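PDB 6KRW: protein-tyrosine-phosphatase PTP1 from Arabidopsis thaliana, which hydrolyses phosphotyrosine in proteins, dephosphorylates the MAP kinase MPK6 and, together with MKP1, modulates plant defence responses. Local coordinates for residues F34-Q38 and V271-R275; T246-I250 and F290-I295. The contacts are given in a common frame with arbitrary orientation. Residue numbers count along the deposited sequence, not the author numbering.

Interaction 1 of 2, residues F34-Q38 and V271-R275; sequences FTGLQ and VALFR
Both F34-Q38 and V271-R275 are helical, with phi/psi near -60/-40, and each closes one i-to-i+4 bond (Q38 N to F34 O and R275 N to V271 O, both 2.9 Å). Their short axes run almost parallel, at -23°, but stay 11.4 Å apart; the closest CA pair is L37 with A272, 6.9 Å. Side chains must therefore bridge the gap. L37 (m, t) points toward the other helix, its CD1 3.9 Å from V271 CG1 and its CD2 3.9 Å from A272 CB. Q38 starts away but folds back (m, m, chi3 82°), so that R275 (m, t, t) delivers NH1 and NH2 to Q38 OE1 at 2.9 and 3.0 Å, a bifurcated acceptor. One water receives from R275 NH1 (3.0 Å) and donates to L37 O (2.7 Å). R275 NH2 and NE also donate to V282 O and M281 O, just before Q283, a substrate-binding residue by similarity. One guanidinium thus links helix 27-39 to the Q283-bearing loop through neutral acceptors, without a salt bridge.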
loop_
_atom_site.group_PDB
_atom_site.type_symbol
_atom_site.label_atom_id
_atom_site.label_comp_id
_atom_site.label_asym_id
_atom_site.label_seq_id
_atom_site.Cartn_x
_atom_site.Cartn_y
_atom_site.Cartn_z
ATOM N N PHE A 34 18.829 7.417 -4.053
ATOM C CA PHE A 34 17.623 8.268 -3.914
ATOM C C PHE A 34 17.798 9.600 -4.650
ATOM O O PHE A 34 16.836 10.052 -5.287
ATOM C CB PHE A 34 17.261 8.484 -2.441
ATOM C CG PHE A 34 15.907 9.100 -2.280
ATOM C CD1 PHE A 34 14.768 8.335 -2.485
ATOM C CD2 PHE A 34 15.756 10.452 -2.000
ATOM C CE1 PHE A 34 13.511 8.907 -2.369
ATOM C CE2 PHE A 34 14.496 11.021 -1.915
ATOM C CZ PHE A 34 13.374 10.244 -2.080
ATOM N N THR A 35 18.973 10.219 -4.548
ATOM C CA THR A 35 19.241 11.472 -5.288
ATOM C C THR A 35 19.044 11.234 -6.792
ATOM O O THR A 35 18.465 12.120 -7.485
ATOM C CB THR A 35 20.636 11.997 -4.944
ATOM O OG1 THR A 35 20.663 12.260 -3.541
ATOM C CG2 THR A 35 20.962 13.258 -5.704
ATOM N N GLY A 36 19.498 10.085 -7.289
ATOM C CA GLY A 36 19.315 9.752 -8.716
ATOM C C GLY A 36 17.848 9.592 -9.071
ATOM O O GLY A 36 17.411 10.051 -10.139
ATOM N N LEU A 37 17.081 8.906 -8.231
ATOM C CA LEU A 37 15.624 8.770 -8.462
ATOM C C LEU A 37 14.985 10.156 -8.503
ATOM O O LEU A 37 14.132 10.400 -9.361
ATOM C CB LEU A 37 14.992 7.927 -7.349
ATOM C CG LEU A 37 15.293 6.434 -7.399
ATOM C CD1 LEU A 37 14.945 5.756 -6.078
ATOM C CD2 LEU A 37 14.555 5.766 -8.560
ATOM N N GLN A 38 15.349 11.044 -7.585
ATOM C CA GLN A 38 14.745 12.394 -7.566
ATOM C C GLN A 38 15.142 13.172 -8.829
ATOM O O GLN A 38 14.302 13.908 -9.350
ATOM C CB GLN A 38 15.164 13.123 -6.290
ATOM C CG GLN A 38 14.634 12.492 -5.011
ATOM C CD GLN A 38 13.132 12.523 -4.949
ATOM O OE1 GLN A 38 12.461 11.661 -5.530
ATOM N NE2 GLN A 38 12.599 13.502 -4.239
ATOM N N VAL A 271 11.759 0.931 -6.965
ATOM C CA VAL A 271 11.092 2.227 -6.702
ATOM C C VAL A 271 10.834 2.963 -8.028
ATOM O O VAL A 271 9.798 3.571 -8.171
ATOM C CB VAL A 271 11.882 3.057 -5.679
ATOM C CG1 VAL A 271 11.297 4.447 -5.546
ATOM C CG2 VAL A 271 11.878 2.368 -4.307
ATOM N N ALA A 272 11.765 2.877 -8.985
ATOM C CA ALA A 272 11.525 3.541 -10.282
ATOM C C ALA A 272 10.308 2.896 -10.967
ATOM O O ALA A 272 9.510 3.616 -11.572
ATOM C CB ALA A 272 12.757 3.400 -11.154
ATOM N N LEU A 273 10.186 1.565 -10.874
ATOM C CA LEU A 273 9.008 0.880 -11.459
ATOM C C LEU A 273 7.723 1.327 -10.765
ATOM O O LEU A 273 6.727 1.631 -11.392
ATOM C CB LEU A 273 9.189 -0.618 -11.378
ATOM C CG LEU A 273 8.045 -1.459 -11.932
ATOM C CD1 LEU A 273 7.715 -1.102 -13.384
ATOM C CD2 LEU A 273 8.414 -2.934 -11.851
ATOM N N PHE A 274 7.795 1.401 -9.432
ATOM C CA PHE A 274 6.609 1.893 -8.696
ATOM C C PHE A 274 6.225 3.295 -9.149
ATOM O O PHE A 274 5.041 3.598 -9.274
ATOM C CB PHE A 274 6.881 1.930 -7.184
ATOM C CG PHE A 274 6.846 0.622 -6.454
ATOM C CD1 PHE A 274 6.687 -0.597 -7.092
ATOM C CD2 PHE A 274 6.954 0.633 -5.073
ATOM C CE1 PHE A 274 6.613 -1.781 -6.356
ATOM C CE2 PHE A 274 6.931 -0.560 -4.365
ATOM C CZ PHE A 274 6.719 -1.753 -4.988
ATOM N N ARG A 275 7.225 4.143 -9.373
ATOM C CA ARG A 275 6.960 5.534 -9.815
ATOM C C ARG A 275 6.362 5.582 -11.238
ATOM O O ARG A 275 5.593 6.473 -11.500
ATOM C CB ARG A 275 8.212 6.385 -9.638
ATOM C CG ARG A 275 8.505 6.701 -8.183
ATOM C CD ARG A 275 9.853 7.340 -8.037
ATOM N NE ARG A 275 10.011 7.816 -6.674
ATOM C CZ ARG A 275 10.837 8.764 -6.298
ATOM N NH1 ARG A 275 11.581 9.417 -7.168
ATOM N NH2 ARG A 275 10.925 9.127 -5.029
HETATM O O HOH W 1 11.989 8.979 -10.065
#

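Interaction 2 of 2, residues T246-I250 and F290-I295; sequences TYCAI and FCYNAI
T246-I250 and F290-I295 are regular helical segments whose axes approach to 9.4 Å and cross at -36°, so their N-to-C directions run roughly together; I250 and C291 form the closest CA pair, 5.8 Å apart. No hydrogen bond crosses this apolar interface. F290 (chi1 t) brings its ring edge to T246, with CD2 3.9 Å from T246 CG2, while CE2 lies 4.1 Å from I250 CD1. C291 (chi1 m) sets SG 3.6 Å from T246 CG2 and 4.0 Å from A249 CB, and its CA is 3.9 Å from I250 CG1. One turn on from F290, A294 points toward the partner, and its CB meets I250 CD1 at 3.5 Å. I295 (m, t) follows, CG1 4.1 Å from I250 CA. These four residues form the hole for the I250 knob (m, t), a single knob-into-hole fit. The hydroxyl of T246 bonds back to G242 O, at the start of the helix that follows the phosphate-binding signature loop, which comes after strand 233-236 and carries the catalytic C237. Around the pair, F274 of helix 267-277 packs on A249, L267 of that helix touches C291, and F20 of helix 7-24 meets I295.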
loop_
_atom_site.group_PDB
_atom_site.type_symbol
_atom_site.label_atom_id
_atom_site.label_comp_id
_atom_site.label_asym_id
_atom_site.label_seq_id
_atom_site.Cartn_x
_atom_site.Cartn_y
_atom_site.Cartn_z
ATOM N N THR A 246 6.616 3.132 0.468
ATOM C CA THR A 246 7.644 2.509 1.320
ATOM C C THR A 246 7.145 1.121 1.744
ATOM O O THR A 246 7.901 0.180 1.647
ATOM C CB THR A 246 7.958 3.443 2.494
ATOM O OG1 THR A 246 8.340 4.739 2.027
ATOM C CG2 THR A 246 9.034 2.894 3.401
ATOM N N TYR A 247 5.917 1.016 2.283
ATOM C CA TYR A 247 5.400 -0.309 2.697
ATOM C C TYR A 247 5.412 -1.265 1.492
ATOM O O TYR A 247 5.884 -2.399 1.582
ATOM C CB TYR A 247 3.999 -0.249 3.326
ATOM C CG TYR A 247 3.587 -1.651 3.645
ATOM C CD1 TYR A 247 4.077 -2.284 4.791
ATOM C CD2 TYR A 247 2.817 -2.385 2.772
ATOM C CE1 TYR A 247 3.838 -3.624 4.986
ATOM C CE2 TYR A 247 2.569 -3.728 2.962
ATOM C CZ TYR A 247 3.073 -4.336 4.093
ATOM O OH TYR A 247 2.898 -5.654 4.195
ATOM N N CYS A 248 4.860 -0.818 0.371
ATOM C CA CYS A 248 4.793 -1.692 -0.840
ATOM C C CYS A 248 6.211 -2.160 -1.221
ATOM O O CYS A 248 6.377 -3.306 -1.598
ATOM C CB CYS A 248 4.133 -0.959 -1.997
ATOM S SG CYS A 248 2.364 -0.688 -1.765
ATOM N N ALA A 249 7.209 -1.280 -1.147
ATOM C CA ALA A 249 8.586 -1.645 -1.535
ATOM C C ALA A 249 9.108 -2.760 -0.636
ATOM O O ALA A 249 9.778 -3.696 -1.101
ATOM C CB ALA A 249 9.491 -0.451 -1.550
ATOM N N ILE A 250 8.847 -2.659 0.671
ATOM C CA ILE A 250 9.355 -3.704 1.606
ATOM C C ILE A 250 8.654 -5.029 1.305
ATOM O O ILE A 250 9.325 -6.075 1.150
ATOM C CB ILE A 250 9.145 -3.237 3.057
ATOM C CG1 ILE A 250 9.930 -1.955 3.355
ATOM C CG2 ILE A 250 9.462 -4.378 4.036
ATOM C CD1 ILE A 250 9.430 -1.183 4.596
ATOM N N PHE A 290 14.602 3.743 5.291
ATOM C CA PHE A 290 13.738 2.852 6.110
ATOM C C PHE A 290 13.423 1.574 5.326
ATOM O O PHE A 290 13.381 0.502 5.904
ATOM C CB PHE A 290 12.487 3.602 6.557
ATOM C CG PHE A 290 11.572 2.810 7.454
ATOM C CD1 PHE A 290 11.822 2.711 8.817
ATOM C CD2 PHE A 290 10.461 2.162 6.954
ATOM C CE1 PHE A 290 10.978 1.971 9.635
ATOM C CE2 PHE A 290 9.617 1.425 7.771
ATOM C CZ PHE A 290 9.880 1.333 9.127
ATOM N N CYS A 291 13.227 1.692 3.996
ATOM C CA CYS A 291 13.012 0.499 3.140
ATOM C C CYS A 291 14.190 -0.454 3.329
ATOM O O CYS A 291 14.000 -1.620 3.563
ATOM C CB CYS A 291 13.001 0.835 1.647
ATOM S SG CYS A 291 11.538 1.697 1.060
ATOM N N TYR A 292 15.412 0.067 3.197
ATOM C CA TYR A 292 16.614 -0.793 3.302
ATOM C C TYR A 292 16.674 -1.426 4.698
ATOM O O TYR A 292 16.907 -2.619 4.810
ATOM C CB TYR A 292 17.877 0.014 3.051
ATOM C CG TYR A 292 18.330 0.021 1.613
ATOM C CD1 TYR A 292 19.073 -1.031 1.125
ATOM C CD2 TYR A 292 18.038 1.072 0.765
ATOM C CE1 TYR A 292 19.510 -1.061 -0.180
ATOM C CE2 TYR A 292 18.480 1.062 -0.549
ATOM C CZ TYR A 292 19.208 -0.008 -1.014
ATOM O OH TYR A 292 19.667 -0.083 -2.316
ATOM N N ASN A 293 16.438 -0.622 5.738
ATOM C CA ASN A 293 16.561 -1.124 7.130
ATOM C C ASN A 293 15.511 -2.206 7.362
ATOM O O ASN A 293 15.853 -3.238 7.958
ATOM C CB ASN A 293 16.433 0.040 8.105
ATOM C CG ASN A 293 17.675 0.896 8.139
ATOM O OD1 ASN A 293 18.776 0.382 8.068
ATOM N ND2 ASN A 293 17.514 2.192 8.316
ATOM N N ALA A 294 14.280 -1.981 6.905
ATOM C CA ALA A 294 13.209 -2.968 7.141
ATOM C C ALA A 294 13.545 -4.244 6.373
ATOM O O ALA A 294 13.263 -5.344 6.841
ATOM C CB ALA A 294 11.853 -2.424 6.765
ATOM N N ILE A 295 14.017 -4.110 5.127
ATOM C CA ILE A 295 14.319 -5.323 4.326
ATOM C C ILE A 295 15.466 -6.104 4.982
ATOM O O ILE A 295 15.368 -7.332 5.094
ATOM C CB ILE A 295 14.651 -4.916 2.879
ATOM C CG1 ILE A 295 13.400 -4.424 2.151
ATOM C CG2 ILE A 295 15.308 -6.064 2.128
ATOM C CD1 ILE A 295 13.665 -3.592 0.904
#

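From the N terminus, F34-Q38 comes first, and interaction 1 closes only at V271-R275, a loop of 232 intervening residues that takes in the whole central sheet. T246-I250 falls within that loop, whereas its partner F290-I295 lies beyond R275, so the two contacts cross instead of nesting; interaction 2 spans 39 residues, 25 of them helical. Helix 267-277 lies in sequence between helices 242-259 and 285-303. The sites touch directly: F274 CE2 is 3.3 Å from A249 N, although the contact centres are 14 Å apart. Helix 27-39 is thus tied to helix 267-277, whose F274 packs on helix 242-259, while F34 and L37 also touch M285 and Y288 of helix 285-303.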